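Local coordinates for protein putative laminarinase (Phanerochaete chrysosporium, PDB 2W39) that probably hydrolyses the glycosidic bonds of beta-glucans such as laminarin and lichenin, as a secreted family 16 glycoside hydrolase of a white-rot fungus, at residues Q36-A39 / L40-L44; C138-P141 / A142-M146. All coordinates share one frame; numbering follows the deposited sequence.

Contact 1 of 2, residues Q36-A39 / L40-L44; sequences QATA and LAKNL. With NAG (2-acetamido-2-deoxy-beta-D-glucopyranose), chain C.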
loop_
_atom_site.group_PDB
_atom_site.type_symbol
_atom_site.label_atom_id
_atom_site.label_comp_id
_atom_site.label_asym_id
_atom_site.label_seq_id
_atom_site.Cartn_x
_atom_site.Cartn_y
_atom_site.Cartn_z
ATOM N N GLN A 36 17.754 2.791 7.019
ATOM C CA GLN A 36 18.201 2.922 5.655
ATOM C C GLN A 36 19.607 2.359 5.430
ATOM O O GLN A 36 19.839 1.641 4.457
ATOM C CB GLN A 36 18.143 4.387 5.279
ATOM C CG GLN A 36 18.498 4.669 3.878
ATOM C CD GLN A 36 17.784 5.919 3.397
ATOM O OE1 GLN A 36 16.614 6.178 3.735
ATOM N NE2 GLN A 36 18.484 6.707 2.612
ATOM N N ALA A 37 20.545 2.699 6.321
ATOM C CA ALA A 37 21.920 2.225 6.163
ATOM C C ALA A 37 21.935 0.696 6.183
ATOM O O ALA A 37 22.604 0.051 5.372
ATOM C CB ALA A 37 22.820 2.787 7.268
ATOM N N THR A 38 21.180 0.107 7.102
ATOM C CA THR A 38 21.148 -1.346 7.230
ATOM C C THR A 38 20.501 -1.981 6.003
ATOM O O THR A 38 21.011 -2.972 5.467
ATOM C CB THR A 38 20.427 -1.748 8.513
ATOM O OG1 THR A 38 21.090 -1.143 9.631
ATOM C CG2 THR A 38 20.432 -3.254 8.705
ATOM N N ALA A 39 19.403 -1.390 5.542
ATOM C CA ALA A 39 18.728 -1.897 4.339
ATOM C C ALA A 39 19.645 -1.897 3.126
ATOM O O ALA A 39 19.676 -2.862 2.359
ATOM C CB ALA A 39 17.485 -1.081 4.042
ATOM N N LEU A 40 20.387 -0.805 2.948
ATOM C CA LEU A 40 21.298 -0.718 1.818
ATOM C C LEU A 40 22.431 -1.736 1.926
ATOM O O LEU A 40 22.756 -2.414 0.952
ATOM C CB LEU A 40 21.828 0.704 1.665
ATOM C CG LEU A 40 20.787 1.725 1.190
ATOM C CD1 LEU A 40 21.322 3.140 1.355
ATOM C CD2 LEU A 40 20.367 1.483 -0.264
ATOM N N ALA A 41 22.996 -1.864 3.124
ATOM C CA ALA A 41 24.122 -2.782 3.337
ATOM C C ALA A 41 23.695 -4.227 3.103
ATOM O O ALA A 41 24.502 -5.056 2.662
ATOM C CB ALA A 41 24.666 -2.627 4.739
ATOM N N LYS A 42 22.444 -4.543 3.432
ATOM C CA LYS A 42 21.931 -5.902 3.323
ATOM C C LYS A 42 21.197 -6.143 1.998
ATOM O O LYS A 42 20.641 -7.222 1.770
ATOM C CB LYS A 42 21.060 -6.235 4.530
ATOM C CG LYS A 42 21.883 -6.267 5.817
ATOM C CD LYS A 42 21.144 -6.871 6.995
ATOM C CE LYS A 42 22.075 -7.023 8.210
ATOM N NZ LYS A 42 23.157 -8.042 7.999
ATOM N N ASN A 43 21.200 -5.130 1.128
ATOM C CA ASN A 43 20.524 -5.173 -0.178
ATOM C C ASN A 43 19.035 -5.473 -0.067
ATOM O O ASN A 43 18.437 -6.115 -0.948
ATOM C CB ASN A 43 21.231 -6.108 -1.166
ATOM C CG ASN A 43 20.982 -5.724 -2.628
ATOM O OD1 ASN A 43 20.687 -4.565 -2.954
ATOM N ND2 ASN A 43 21.111 -6.717 -3.517
ATOM N N LEU A 44 18.434 -4.987 1.015
ATOM C CA LEU A 44 16.983 -5.050 1.159
ATOM C C LEU A 44 16.304 -3.871 0.481
ATOM O O LEU A 44 15.120 -3.928 0.134
ATOM C CB LEU A 44 16.598 -5.114 2.629
ATOM C CG LEU A 44 17.218 -6.308 3.362
ATOM C CD1 LEU A 44 16.826 -6.276 4.806
ATOM C CD2 LEU A 44 16.831 -7.646 2.718
HETATM C C1 NAG C . 21.019 -6.334 -4.910
HETATM C C2 NAG C . 22.003 -7.217 -5.703
HETATM C C3 NAG C . 21.763 -7.130 -7.215
HETATM C C4 NAG C . 20.287 -7.212 -7.577
HETATM C C5 NAG C . 19.501 -6.198 -6.745
HETATM C C6 NAG C . 18.015 -6.191 -7.108
HETATM C C7 NAG C . 24.381 -7.558 -5.054
HETATM C C8 NAG C . 25.705 -6.863 -4.935
HETATM N N2 NAG C . 23.364 -6.781 -5.429
HETATM O O3 NAG C . 22.466 -8.151 -7.896
HETATM O O4 NAG C . 20.124 -6.942 -8.952
HETATM O O5 NAG C . 19.687 -6.525 -5.376
HETATM O O6 NAG C . 17.410 -7.434 -6.817
HETATM O O7 NAG C . 24.292 -8.764 -4.816
#
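Ala39 and Leu44 meet where the short helix 36-41 ends, Ala39 CB lying 4.4 Å from Leu44 CB on the buried side. Both also touch strand 69-76, Ala39 on Val72 and Leu44 on Asn70, and a methyl group is small enough to let the helix sit close to the sheet. The chain turns here through a Schellman motif. Asn43 has left-handed backbone angles (phi 57°), its N bonds back to Leu40 O, and Leu44 N reaches Ala39 O at 2.8 Å, a bond of i to i+5 spacing that closes the helix. Before it come three ordinary helical bonds, among them Leu40 N to Gln36 O at 2.9 Å.

The outer side, with Leu40, Ala41 and Lys42 exposed, is looser. Leu40 CD1 lies 4.1 Å from Gln36 CG; Gln36 is the fixed member of that pair, its amide bonded to Leu15 O and His20 ND1. Lys42 lies beside Thr38, its aliphatic CD 4.1 Å from Thr38 CG2. A chi1 of -58° sets Thr38 OG1 beside the backbone N, where it is hydrogen-bonded to Asp35 OD2, and sends CG2 towards Lys42, whose amine leads away.

Asn43 suits the left-handed position, which asparagine tolerates better than most residues with a side chain. Asn43 ND2 is bonded covalently to NAG C1 at 1.4 Å. This N-glycosidic bond ties the sugar to a helix end whose turn is fixed by the Schellman bonds, with Arg55 NH2 holding both the sugar and Asn43 O.

Contact 2 of 2, residues C138-P141 / A142-M146; sequences CAMP and ASRTM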
loop_
_atom_site.group_PDB
_atom_site.type_symbol
_atom_site.label_atom_id
_atom_site.label_comp_id
_atom_site.label_asym_id
_atom_site.label_seq_id
_atom_site.Cartn_x
_atom_site.Cartn_y
_atom_site.Cartn_z
ATOM N N CYS A 138 -17.694 8.981 10.189
ATOM C CA CYS A 138 -17.269 8.911 8.811
ATOM C C CYS A 138 -17.740 7.576 8.256
ATOM O O CYS A 138 -17.193 6.526 8.593
ATOM C CB CYS A 138 -15.750 9.065 8.709
ATOM S SG CYS A 138 -15.119 8.961 7.023
ATOM N N ALA A 139 -18.737 7.627 7.377
ATOM C CA ALA A 139 -19.295 6.444 6.736
ATOM C C ALA A 139 -19.425 6.704 5.234
ATOM O O ALA A 139 -19.230 7.843 4.784
ATOM C CB ALA A 139 -20.646 6.060 7.351
ATOM N N MET A 140 -19.779 5.648 4.492
ATOM C CA MET A 140 -19.871 5.690 3.043
ATOM C C MET A 140 -21.258 5.223 2.615
ATOM O O MET A 140 -21.841 4.331 3.243
ATOM C CB MET A 140 -18.802 4.789 2.416
ATOM C CG MET A 140 -17.382 5.277 2.672
ATOM S SD MET A 140 -17.106 6.877 1.860
ATOM C CE MET A 140 -16.146 7.777 3.085
ATOM N N PRO A 141 -21.794 5.812 1.536
ATOM C CA PRO A 141 -23.104 5.394 1.067
ATOM C C PRO A 141 -23.064 4.003 0.469
ATOM O O PRO A 141 -22.028 3.560 -0.026
ATOM C CB PRO A 141 -23.480 6.445 0.013
ATOM C CG PRO A 141 -22.255 7.158 -0.324
ATOM C CD PRO A 141 -21.226 6.900 0.723
ATOM N N ALA A 142 -24.198 3.312 0.519
ATOM C CA ALA A 142 -24.269 1.944 0.018
ATOM C C ALA A 142 -23.963 1.857 -1.479
ATOM O O ALA A 142 -23.367 0.882 -1.935
ATOM C CB ALA A 142 -25.645 1.350 0.303
ATOM N N SER A 143 -24.371 2.881 -2.222
ATOM C CA SER A 143 -24.161 2.924 -3.660
ATOM C C SER A 143 -23.453 4.214 -4.032
ATOM O O SER A 143 -23.910 5.299 -3.690
ATOM C CB SER A 143 -25.511 2.820 -4.390
ATOM O OG SER A 143 -25.342 2.811 -5.799
ATOM N N ARG A 144 -22.330 4.090 -4.739
ATOM C CA ARG A 144 -21.670 5.234 -5.337
ATOM C C ARG A 144 -20.847 4.761 -6.521
ATOM O O ARG A 144 -20.500 3.588 -6.630
ATOM C CB ARG A 144 -20.826 6.011 -4.302
ATOM C CG ARG A 144 -19.547 5.322 -3.810
ATOM C CD ARG A 144 -19.763 4.363 -2.653
ATOM N NE ARG A 144 -18.465 4.102 -2.028
ATOM C CZ ARG A 144 -18.247 3.262 -1.021
ATOM N NH1 ARG A 144 -19.258 2.597 -0.452
ATOM N NH2 ARG A 144 -17.001 3.108 -0.571
ATOM N N THR A 145 -20.537 5.688 -7.408
ATOM C CA THR A 145 -19.951 5.335 -8.685
ATOM C C THR A 145 -18.476 4.934 -8.565
ATOM O O THR A 145 -17.596 5.770 -8.306
ATOM C CB THR A 145 -20.190 6.467 -9.690
ATOM O OG1 THR A 145 -21.592 6.501 -9.953
ATOM C CG2 THR A 145 -19.469 6.219 -10.991
ATOM N N MET A 146 -18.232 3.647 -8.811
ATOM C CA MET A 146 -16.889 3.071 -8.777
ATOM C C MET A 146 -16.980 1.702 -9.409
ATOM O O MET A 146 -18.082 1.152 -9.550
ATOM C CB MET A 146 -16.375 2.972 -7.338
ATOM C CG MET A 146 -17.197 2.053 -6.448
ATOM S SD MET A 146 -16.719 2.281 -4.739
ATOM C CE MET A 146 -17.770 1.073 -3.932
#
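Met140 lays its CB over one face of the Arg144 guanidinium, 3.4 Å above the plane and offset toward the rim, with CB 3.6 Å from Arg144 NH1. Met140 thus covers this face from near its backbone, and its CG also lies near NH2. Over the centre of the opposite face sits Met146 CE, 3.6 Å above the plane, where an unbranched, extended chain carries the terminal methyl. The Met140 chain bends at chi2 and chi3 and leads its end away from Arg144; the side chain touches Phe231, Cys165 and Cys236.

Arg144 reaches back across the turn to the backbone. Its NH1 donates to Pro141 O at 3.0 Å, approaching close to the direction of the carbonyl bond, although the N-H...O angle of 137° is far from straight and the oxygen lies 28° out of the guanidinium plane. Further bonds tie the group to its surroundings: NE gives a hydrogen to Phe230 O, and NH1 another to Asn153 OD1. The acceptors named are all neutral amide oxygens, so their dipoles probably help offset the positive charge. The bend at chi2 (-85°) helps bring the guanidinium round to Pro141 O. Nearer the backbone, Pro141 CG is 4.4 Å from Arg144 CB.

Pro141, with its restricted phi, stiffens the entry to the turn and rests on Pro232 and Asn235; the small Ala142 and the polar Ser143 suit the exposed crest. At the foot, Cys138 is joined to Cys236 by a disulfide, and a short, weakly bonded strand, 138-139, pairs antiparallel with 235-236. The arrangement is that of a surface loop leading from a two-stranded antiparallel ribbon to strand 149-152 of the mixed sheet of the GH16 beta-sandwich.

Contact 1 and contact 2 follow one another along the chain, residues 36-44 closing long before 138-146 begin, and they lie on opposite sides of the chain's centre. Their own centres are 42 Å apart and their nearest atoms about 32 Å apart, so they do not touch. Both touch the same mixed beta sheet of the GH16 fold, contact 1 at strand 69-76 and contact 2 at strand 165-168. They are separate connections in different parts of the topology: helix 36-41 links strand 31-33 of the mixed sheet to strand 45-48 of the large antiparallel one, while loop 140-146 leads from the small ribbon to the mixed sheet.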